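Local coordinates for putative restriction endonuclease domain-containing protein (Anabaena variabilis, PDB 3OT2) that is of unknown function but is probably a nuclease of the PD-(D/E)XK type, related to restriction endonucleases, at residues 18-21 / 22-26; 25-29 / 30-34. All coordinates share one frame; numbering follows the deposited sequence.

Contact 1 (18-21 / 22-26) is the approach to a beta hairpin and contact 2 (25-29 / 30-34) is the hairpin itself; their centres lie about 10 Å apart and they share Ser25 and Glu26, where loop becomes strand. Besides the chain, Gln34 ties them together: at the far end of the second strand it reaches back to the loop, NE2 lying 3.0 Å from Pro23 O in a probable hydrogen bond. The 1,4-butanediol pocket takes Leu18, Pro19, Glu20, Thr21 and Ser25 from contact 1, while contact 2 adds only Ser25, which it shares. Both contacts lie on the same side of the chain's centre, about 17 and 16 Å from it.

Contact 1: residues 18-21 / 22-26; sequences LPET and EPASE. With BU1 (1,4-butanediol), chain E; EDO (1,2-ethanediol), chain I.
Thr21 OG1 sits between two partners across the turn, giving its proton to Pro23 O at 2.7 Å and accepting one from Ser25 OG at 2.8 Å. Followed outward, Thr21 CB lies 3.5 Å from Pro23 O; the hydroxyl branch, set between the backbone N and the carbonyl carbon (chi1 63°), turns into the bend, while CG2 passes alongside Ser25 OG. The donor stands 21° from the carbonyl plane of Pro23, whose peptide bond with Glu22 is cis and helps fold the chain back. Replacing Thr21 by a valine would probably leave Ser25 OG without its acceptor and Pro23 O without this donor, so that the bend would be less firmly fixed.

On the Glu20 side a water completes the closure. It accepts from Thr21 N and Ser25 N and donates to Glu20 OE1 at 2.8 Å. The bend in the Glu20 chain (chi2 -89°) brings OE1 to this water and to within 4.1 Å of Ala24 CB, whereas OE2 accepts from O1 of an ethanediol and forms a salt bridge with Arg70. That arginine also binds Ser25 O. The water lies 2.7 Å from O6 of 1,4-butanediol, which donates to Pro19 O at 2.8 Å. Residues Thr21 to Ala24 form a type VIb beta turn, with cis Pro23 at its third position, leading into strand 25-28 and lining part of the diol pocket.

Contact 2: residues 25-29 / 30-34; sequences SEYIE and GKIIQ
Tyr27 has CG anti to its own backbone nitrogen (chi1 180°), a setting that carries the ring along the strand to Gly30, in the turn of a two-stranded antiparallel beta hairpin. Gly30 N lies over one ring face, offset toward the rim, and Tyr27 OH approaches Gly30 CA to 3.4 Å; the hydroxyl is hydrogen-bonded to Ile10 O. Ile32 CG1 packs against Tyr27 CD1 at the ring edge, and Phe15 meets the ring with planes at about 35°.

The type I' turn from Ile28 to Lys31 places Glu29 and Gly30 at its corners, both with positive phi, which suits the glycine. Pairs Glu26-Ile33 and Ile28-Lys31 are each joined by two backbone hydrogen bonds, while Ser25-Gln34 and Tyr27-Ile32 are the non-hydrogen-bonded pairs. On the face with Glu26 and Lys31, the Ile28 and Ile33 side chains cross at about a right angle, their CD1 methyls 4.1 Å apart, beside Lys121 of helix 119-131. The Lys31 chain bends at its end (chi4 78°), bringing NZ to Glu29 O in a weak hydrogen bond of 3.4 Å; Glu29 OE1, 4.2 Å from Lys31 NZ, is too far for a salt bridge with it and makes a long, weak ion pair with Lys124.

Glu26 OE2 accepts from Val79 N. Glu26 OE1, the other carboxylate oxygen, accepts from a water at 2.8 Å, and the same water donates to Ile33 O at 2.9 Å.

Contact 1: residues 18-21 / 22-26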
ATOM      1  N   LEU A  18       1.807   2.750  30.542  1.00 62.38           N
ATOM      2  CA  LEU A  18       2.855   1.726  30.444  1.00 62.82           C
ATOM      3  C   LEU A  18       4.244   2.335  30.135  1.00 66.22           C
ATOM      4  O   LEU A  18       4.317   3.441  29.577  1.00 63.26           O
ATOM      5  CB  LEU A  18       2.495   0.671  29.377  1.00 61.88           C
ATOM      6  CG  LEU A  18       1.151  -0.064  29.527  1.00 68.04           C
ATOM      7  CD1 LEU A  18       0.882  -0.941  28.323  1.00 66.98           C
ATOM      8  CD2 LEU A  18       1.096  -0.899  30.802  1.00 72.34           C
ATOM      9  N   PRO A  19       5.358   1.640  30.485  1.00 65.55           N
ATOM     10  CA  PRO A  19       6.688   2.223  30.220  1.00 65.25           C
ATOM     11  C   PRO A  19       7.096   2.145  28.749  1.00 67.60           C
ATOM     12  O   PRO A  19       6.604   1.265  28.038  1.00 66.93           O
ATOM     13  CB  PRO A  19       7.620   1.377  31.093  1.00 69.81           C
ATOM     14  CG  PRO A  19       6.938   0.064  31.210  1.00 75.40           C
ATOM     15  CD  PRO A  19       5.467   0.338  31.185  1.00 70.11           C
ATOM     16  N   GLU A  20       8.015   3.046  28.297  1.00 63.22           N
ATOM     17  CA  GLU A  20       8.519   3.035  26.917  1.00 60.65           C
ATOM     18  C   GLU A  20       9.413   1.796  26.696  1.00 66.34           C
ATOM     19  O   GLU A  20       9.980   1.265  27.658  1.00 68.69           O
ATOM     20  CB  GLU A  20       9.251   4.344  26.556  1.00 60.58           C
ATOM     21  CG  GLU A  20       8.335   5.532  26.245  1.00 59.93           C
ATOM     22  CD  GLU A  20       7.843   5.773  24.825  1.00 78.58           C
ATOM     23  OE1 GLU A  20       8.270   5.057  23.890  1.00 71.58           O
ATOM     24  OE2 GLU A  20       7.049   6.725  24.644  1.00 66.33           O
ATOM     25  N   THR A  21       9.458   1.283  25.448  1.00 62.12           N
ATOM     26  CA  THR A  21      10.242   0.097  25.066  1.00 63.26           C
ATOM     27  C   THR A  21      11.235   0.461  23.955  1.00 67.43           C
ATOM     28  O   THR A  21      11.102   1.527  23.344  1.00 64.56           O
ATOM     29  CB  THR A  21       9.309  -1.063  24.619  1.00 66.78           C
ATOM     30  OG1 THR A  21       8.576  -0.681  23.450  1.00 63.71           O
ATOM     31  CG2 THR A  21       8.348  -1.511  25.703  1.00 63.38           C
ATOM     32  N   GLU A  22      12.239  -0.405  23.704  1.00 67.56           N
ATOM     33  CA  GLU A  22      13.204  -0.208  22.614  1.00 67.10           C
ATOM     34  C   GLU A  22      13.268  -1.487  21.785  1.00 71.27           C
ATOM     35  O   GLU A  22      13.765  -2.502  22.288  1.00 74.21           O
ATOM     36  CB  GLU A  22      14.600   0.209  23.092  1.00 70.21           C
ATOM     37  CG  GLU A  22      15.203   1.356  22.282  1.00 84.67           C
ATOM     38  CD  GLU A  22      15.518   1.097  20.816  1.00110.83           C
ATOM     39  OE1 GLU A  22      16.295   0.156  20.527  1.00117.22           O
ATOM     40  OE2 GLU A  22      15.022   1.865  19.958  1.00 93.86           O
ATOM     41  N   PRO A  23      12.694  -1.492  20.549  1.00 63.88           N
ATOM     42  CA  PRO A  23      12.046  -0.375  19.829  1.00 59.38           C
ATOM     43  C   PRO A  23      10.711   0.026  20.465  1.00 58.10           C
ATOM     44  O   PRO A  23      10.134  -0.752  21.231  1.00 57.65           O
ATOM     45  CB  PRO A  23      11.852  -0.934  18.406  1.00 60.23           C
ATOM     46  CG  PRO A  23      12.734  -2.136  18.326  1.00 67.54           C
ATOM     47  CD  PRO A  23      12.711  -2.700  19.709  1.00 65.85           C
ATOM     48  N   ALA A  24      10.232   1.252  20.160  1.00 51.07           N
ATOM     49  CA  ALA A  24       8.988   1.776  20.723  1.00 49.19           C
ATOM     50  C   ALA A  24       7.761   0.911  20.378  1.00 50.54           C
ATOM     51  O   ALA A  24       7.752   0.184  19.381  1.00 49.94           O
ATOM     52  CB  ALA A  24       8.771   3.198  20.252  1.00 47.50           C
ATOM     53  N   SER A  25       6.755   0.964  21.253  1.00 46.51           N
ATOM     54  CA  SER A  25       5.504   0.244  21.081  1.00 45.97           C
ATOM     55  C   SER A  25       4.409   1.180  20.590  1.00 44.89           C
ATOM     56  O   SER A  25       4.277   2.319  21.059  1.00 42.49           O
ATOM     57  CB  SER A  25       5.079  -0.430  22.379  1.00 52.00           C
ATOM     58  OG  SER A  25       6.014  -1.434  22.726  1.00 62.64           O
ATOM     59  N   GLU A  26       3.624   0.683  19.646  1.00 38.80           N
ATOM     60  CA  GLU A  26       2.490   1.398  19.100  1.00 36.43           C
ATOM     61  C   GLU A  26       1.216   0.744  19.573  1.00 41.00           C
ATOM     62  O   GLU A  26       1.203  -0.462  19.856  1.00 41.82           O
ATOM     63  CB  GLU A  26       2.540   1.436  17.566  1.00 35.62           C
ATOM     64  CG  GLU A  26       3.751   2.162  17.015  1.00 34.10           C
ATOM     65  CD  GLU A  26       3.754   2.355  15.509  1.00 41.19           C
ATOM     66  OE1 GLU A  26       3.687   1.344  14.782  1.00 35.59           O
ATOM     67  OE2 GLU A  26       3.880   3.510  15.049  1.00 36.38           O
TER
HETATM   68  C1  BU1 E 189       3.915   6.083  26.534  1.00 43.23           C
HETATM   69  C2  BU1 E 189       3.402   4.680  26.200  1.00 44.06           C
HETATM   70  C3  BU1 E 189       4.645   3.802  26.053  1.00 44.24           C
HETATM   71  C4  BU1 E 189       4.254   2.372  25.746  1.00 45.26           C
HETATM   72  O5  BU1 E 189       2.802   6.889  26.901  1.00 44.89           O
HETATM   73  O6  BU1 E 189       5.489   1.657  25.528  1.00 46.77           O
HETATM   74  C1  EDO I 197       9.376   8.182  22.240  1.00 64.47           C
HETATM   75  O1  EDO I 197       8.274   8.762  22.933  1.00 65.60           O
HETATM   76  C2  EDO I 197       8.830   7.154  21.270  1.00 62.78           C
HETATM   77  O2  EDO I 197       9.943   6.536  20.622  1.00 72.93           O
HETATM   78  O   HOH W   1       7.270   2.490  23.701  1.00 53.98           O

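Contact 2: residues 25-29 / 30-34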
ATOM      1  N   SER A  25       6.755   0.964  21.253  1.00 46.51           N
ATOM      2  CA  SER A  25       5.504   0.244  21.081  1.00 45.97           C
ATOM      3  C   SER A  25       4.409   1.180  20.590  1.00 44.89           C
ATOM      4  O   SER A  25       4.277   2.319  21.059  1.00 42.49           O
ATOM      5  CB  SER A  25       5.079  -0.430  22.379  1.00 52.00           C
ATOM      6  OG  SER A  25       6.014  -1.434  22.726  1.00 62.64           O
ATOM      7  N   GLU A  26       3.624   0.683  19.646  1.00 38.80           N
ATOM      8  CA  GLU A  26       2.490   1.398  19.100  1.00 36.43           C
ATOM      9  C   GLU A  26       1.216   0.744  19.573  1.00 41.00           C
ATOM     10  O   GLU A  26       1.203  -0.462  19.856  1.00 41.82           O
ATOM     11  CB  GLU A  26       2.540   1.436  17.566  1.00 35.62           C
ATOM     12  CG  GLU A  26       3.751   2.162  17.015  1.00 34.10           C
ATOM     13  CD  GLU A  26       3.754   2.355  15.509  1.00 41.19           C
ATOM     14  OE1 GLU A  26       3.687   1.344  14.782  1.00 35.59           O
ATOM     15  OE2 GLU A  26       3.880   3.510  15.049  1.00 36.38           O
ATOM     16  N   TYR A  27       0.160   1.543  19.707  1.00 37.38           N
ATOM     17  CA  TYR A  27      -1.176   1.078  20.082  1.00 38.35           C
ATOM     18  C   TYR A  27      -2.067   1.328  18.864  1.00 42.26           C
ATOM     19  O   TYR A  27      -2.395   2.480  18.550  1.00 39.03           O
ATOM     20  CB  TYR A  27      -1.675   1.769  21.360  1.00 39.42           C
ATOM     21  CG  TYR A  27      -3.057   1.331  21.791  1.00 42.02           C
ATOM     22  CD1 TYR A  27      -3.236   0.222  22.616  1.00 45.77           C
ATOM     23  CD2 TYR A  27      -4.186   2.050  21.410  1.00 42.72           C
ATOM     24  CE1 TYR A  27      -4.509  -0.174  23.034  1.00 48.59           C
ATOM     25  CE2 TYR A  27      -5.460   1.664  21.821  1.00 45.12           C
ATOM     26  CZ  TYR A  27      -5.615   0.559  22.643  1.00 54.61           C
ATOM     27  OH  TYR A  27      -6.875   0.171  23.020  1.00 58.14           O
ATOM     28  N   ILE A  28      -2.362   0.244  18.116  1.00 40.29           N
ATOM     29  CA  ILE A  28      -3.101   0.301  16.853  1.00 38.63           C
ATOM     30  C   ILE A  28      -4.269  -0.645  16.910  1.00 43.21           C
ATOM     31  O   ILE A  28      -4.072  -1.844  17.115  1.00 43.29           O
ATOM     32  CB  ILE A  28      -2.179  -0.040  15.651  1.00 39.63           C
ATOM     33  CG1 ILE A  28      -0.864   0.781  15.665  1.00 38.79           C
ATOM     34  CG2 ILE A  28      -2.942   0.144  14.326  1.00 38.70           C
ATOM     35  CD1 ILE A  28       0.275   0.135  14.953  1.00 41.24           C
ATOM     36  N   GLU A  29      -5.484  -0.108  16.715  1.00 41.00           N
ATOM     37  CA  GLU A  29      -6.739  -0.883  16.693  1.00 42.73           C
ATOM     38  C   GLU A  29      -6.879  -1.770  17.951  1.00 49.72           C
ATOM     39  O   GLU A  29      -7.304  -2.925  17.865  1.00 53.42           O
ATOM     40  CB  GLU A  29      -6.826  -1.726  15.402  1.00 44.09           C
ATOM     41  CG  GLU A  29      -6.792  -0.879  14.136  1.00 49.98           C
ATOM     42  CD  GLU A  29      -6.801  -1.616  12.814  1.00 66.19           C
ATOM     43  OE1 GLU A  29      -6.256  -2.743  12.757  1.00 64.59           O
ATOM     44  OE2 GLU A  29      -7.271  -1.029  11.812  1.00 56.42           O
ATOM     45  N   GLY A  30      -6.489  -1.222  19.097  1.00 45.55           N
ATOM     46  CA  GLY A  30      -6.561  -1.906  20.385  1.00 48.53           C
ATOM     47  C   GLY A  30      -5.451  -2.897  20.683  1.00 54.41           C
ATOM     48  O   GLY A  30      -5.465  -3.516  21.746  1.00 56.65           O
ATOM     49  N   LYS A  31      -4.478  -3.052  19.760  1.00 49.90           N
ATOM     50  CA  LYS A  31      -3.364  -3.995  19.890  1.00 50.08           C
ATOM     51  C   LYS A  31      -2.046  -3.268  20.130  1.00 51.46           C
ATOM     52  O   LYS A  31      -1.832  -2.174  19.600  1.00 48.61           O
ATOM     53  CB  LYS A  31      -3.229  -4.865  18.625  1.00 52.58           C
ATOM     54  CG  LYS A  31      -4.490  -5.631  18.221  1.00 73.46           C
ATOM     55  CD  LYS A  31      -4.382  -6.157  16.785  1.00 86.35           C
ATOM     56  CE  LYS A  31      -5.693  -6.667  16.233  1.00104.48           C
ATOM     57  NZ  LYS A  31      -6.603  -5.566  15.806  1.00113.47           N
ATOM     58  N   ILE A  32      -1.165  -3.884  20.919  1.00 47.92           N
ATOM     59  CA  ILE A  32       0.161  -3.337  21.185  1.00 47.33           C
ATOM     60  C   ILE A  32       1.133  -4.024  20.220  1.00 51.79           C
ATOM     61  O   ILE A  32       1.245  -5.258  20.233  1.00 53.29           O
ATOM     62  CB  ILE A  32       0.587  -3.475  22.670  1.00 52.11           C
ATOM     63  CG1 ILE A  32      -0.418  -2.768  23.606  1.00 53.10           C
ATOM     64  CG2 ILE A  32       2.012  -2.935  22.862  1.00 52.02           C
ATOM     65  CD1 ILE A  32      -0.234  -3.046  25.127  1.00 61.38           C
ATOM     66  N   ILE A  33       1.764  -3.236  19.342  1.00 46.02           N
ATOM     67  CA  ILE A  33       2.711  -3.744  18.355  1.00 45.64           C
ATOM     68  C   ILE A  33       4.015  -2.980  18.503  1.00 48.77           C
ATOM     69  O   ILE A  33       4.047  -1.747  18.387  1.00 45.54           O
ATOM     70  CB  ILE A  33       2.191  -3.695  16.882  1.00 47.48           C
ATOM     71  CG1 ILE A  33       0.806  -4.370  16.728  1.00 48.87           C
ATOM     72  CG2 ILE A  33       3.223  -4.331  15.911  1.00 47.62           C
ATOM     73  CD1 ILE A  33      -0.021  -3.860  15.573  1.00 56.90           C
ATOM     74  N   GLN A  34       5.091  -3.721  18.750  1.00 46.31           N
ATOM     75  CA  GLN A  34       6.420  -3.144  18.883  1.00 45.18           C
ATOM     76  C   GLN A  34       6.989  -2.868  17.503  1.00 46.13           C
ATOM     77  O   GLN A  34       6.816  -3.686  16.598  1.00 46.27           O
ATOM     78  CB  GLN A  34       7.310  -4.088  19.670  1.00 48.66           C
ATOM     79  CG  GLN A  34       8.543  -3.410  20.239  1.00 67.45           C
ATOM     80  CD  GLN A  34       9.334  -4.288  21.177  1.00 74.06           C
ATOM     81  OE1 GLN A  34       9.090  -5.493  21.322  1.00 67.48           O
ATOM     82  NE2 GLN A  34      10.301  -3.684  21.840  1.00 61.43           N
TER
HETATM   83  O   HOH W   2       4.697  -1.112  15.671  1.00 36.86           O